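Local coordinates for protein putative hydrolase (Bacteroides ovatus, PDB 4HBS) that is a five-bladed beta-propeller of unknown function that probably acts as a hydrolase, perhaps on glycosidic bonds, at residues Tyr262-Asp266 and Asn285-Ile289. Numbering follows the deposited sequence.
Sequences YYVAD and NSTII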
loop_
_atom_site.group_PDB
_atom_site.type_symbol
_atom_site.label_atom_id
_atom_site.label_comp_id
_atom_site.label_asym_id
_atom_site.label_seq_id
_atom_site.Cartn_x
_atom_site.Cartn_y
_atom_site.Cartn_z
ATOM N N TYR A 262 -6.370 -19.448 -10.805
ATOM C CA TYR A 262 -5.446 -19.526 -9.686
ATOM C C TYR A 262 -4.337 -20.522 -9.939
ATOM O O TYR A 262 -4.611 -21.645 -10.354
ATOM C CB TYR A 262 -6.250 -19.931 -8.422
ATOM C CG TYR A 262 -7.468 -19.053 -8.204
ATOM C CD1 TYR A 262 -8.676 -19.335 -8.834
ATOM C CD2 TYR A 262 -7.389 -17.896 -7.438
ATOM C CE1 TYR A 262 -9.773 -18.485 -8.712
ATOM C CE2 TYR A 262 -8.488 -17.048 -7.289
ATOM C CZ TYR A 262 -9.685 -17.357 -7.915
ATOM O OH TYR A 262 -10.786 -16.543 -7.797
ATOM N N TYR A 263 -3.084 -20.120 -9.676
ATOM C CA TYR A 263 -1.918 -20.996 -9.808
ATOM C C TYR A 263 -1.860 -21.785 -8.510
ATOM O O TYR A 263 -1.592 -21.214 -7.443
ATOM C CB TYR A 263 -0.656 -20.157 -10.058
ATOM C CG TYR A 263 0.533 -20.875 -10.657
ATOM C CD1 TYR A 263 0.418 -21.573 -11.860
ATOM C CD2 TYR A 263 1.814 -20.681 -10.147
ATOM C CE1 TYR A 263 1.533 -22.131 -12.484
ATOM C CE2 TYR A 263 2.929 -21.268 -10.740
ATOM C CZ TYR A 263 2.790 -21.972 -11.924
ATOM O OH TYR A 263 3.884 -22.558 -12.516
ATOM N N VAL A 264 -2.255 -23.066 -8.579
ATOM C CA VAL A 264 -2.353 -23.945 -7.420
ATOM C C VAL A 264 -1.571 -25.224 -7.711
ATOM O O VAL A 264 -1.548 -25.691 -8.850
ATOM C CB VAL A 264 -3.837 -24.197 -7.008
ATOM C CG1 VAL A 264 -4.669 -24.702 -8.164
ATOM C CG2 VAL A 264 -3.950 -25.139 -5.814
ATOM N N ALA A 265 -0.920 -25.765 -6.665
ATOM C CA ALA A 265 -0.035 -26.919 -6.736
ATOM C C ALA A 265 -0.722 -28.227 -6.366
ATOM O O ALA A 265 -1.319 -28.330 -5.291
ATOM C CB ALA A 265 1.145 -26.701 -5.810
ATOM N N ASP A 266 -0.563 -29.254 -7.234
ATOM C CA ASP A 266 -1.083 -30.616 -7.024
ATOM C C ASP A 266 -0.280 -31.292 -5.871
ATOM O O ASP A 266 0.749 -30.736 -5.451
ATOM C CB ASP A 266 -0.967 -31.429 -8.345
ATOM N N ASN A 285 0.288 -24.460 0.049
ATOM C CA ASN A 285 1.143 -25.492 -0.580
ATOM C C ASN A 285 1.691 -25.000 -1.937
ATOM O O ASN A 285 2.689 -25.532 -2.420
ATOM C CB ASN A 285 0.371 -26.816 -0.805
ATOM C CG ASN A 285 -0.128 -27.476 0.458
ATOM O OD1 ASN A 285 0.518 -27.425 1.512
ATOM N ND2 ASN A 285 -1.282 -28.139 0.377
ATOM N N SER A 286 1.011 -23.993 -2.547
ATOM C CA SER A 286 1.336 -23.379 -3.839
ATOM C C SER A 286 2.144 -22.069 -3.694
ATOM O O SER A 286 1.965 -21.151 -4.501
ATOM C CB SER A 286 0.037 -23.079 -4.582
ATOM O OG SER A 286 -0.880 -24.143 -4.419
ATOM N N THR A 287 3.003 -21.960 -2.656
ATOM C CA THR A 287 3.829 -20.763 -2.453
ATOM C C THR A 287 4.741 -20.539 -3.686
ATOM O O THR A 287 5.312 -21.512 -4.190
ATOM C CB THR A 287 4.645 -20.861 -1.144
ATOM O OG1 THR A 287 5.284 -19.608 -0.921
ATOM C CG2 THR A 287 5.703 -21.967 -1.161
ATOM N N ILE A 288 4.841 -19.285 -4.195
ATOM C CA ILE A 288 5.681 -18.994 -5.361
ATOM C C ILE A 288 7.059 -18.422 -4.946
ATOM O O ILE A 288 7.849 -18.114 -5.824
ATOM C CB ILE A 288 4.965 -18.115 -6.435
ATOM C CG1 ILE A 288 4.677 -16.674 -5.966
ATOM C CG2 ILE A 288 3.681 -18.810 -6.901
ATOM C CD1 ILE A 288 4.416 -15.741 -7.071
ATOM N N ILE A 289 7.368 -18.357 -3.637
ATOM C CA ILE A 289 8.684 -17.942 -3.099
ATOM C C ILE A 289 9.316 -19.221 -2.521
ATOM O O ILE A 289 8.614 -20.238 -2.463
ATOM C CB ILE A 289 8.547 -16.797 -2.047
ATOM C CG1 ILE A 289 7.551 -17.149 -0.913
ATOM C CG2 ILE A 289 8.129 -15.533 -2.734
ATOM C CD1 ILE A 289 7.669 -16.314 0.299
#
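S286 meets the end of strand 260-265 side chain to backbone: its hydroxyl accepts the amide hydrogen of A265, with A265 N and S286 OG 2.8 Å apart and an N-H...O angle of 159°. Because OG lies anti to the serine's own carbonyl carbon (chi1 -41°), it is carried to the strand while also hydrogen-bonding the carbonyl oxygen of D282, in helix 280-285. Serine suits this place because one short hydroxyl can join two backbone groups. Beside the bond the strand lays carbon against the hydroxyl: V264 CA lies 3.3 Å from S286 OG, and the A265 methyl, CB, lies 3.5 Å from it. The small A265 side chain, directed at the loop, lets the two backbones come close, with A265 CA and S286 CA 4.8 Å apart. V264 turns CG2, which stands anti to the residue's own N, to within 3.5 Å of S286 OG. Farther along, the Y263 ring receives the I288 CG2 methyl at its edge, Y263 CD2 to I288 CG2 being 4.2 Å; this is a light apolar touch, and the ring has fuller aromatic company in F271, W273 and Y329. Replacing S286 by alanine removes the hydroxyl, and the A265 amide and D282 carbonyl would probably lose their shared partner, weakening the link between strand and helix. The chemistry thus implies a backbone-to-backbone bridge through one serine hydroxyl, which accepts from A265 N, donates to D282 O and is flanked by the A265 and V264 methyl groups, joining the strand to helix 280-285.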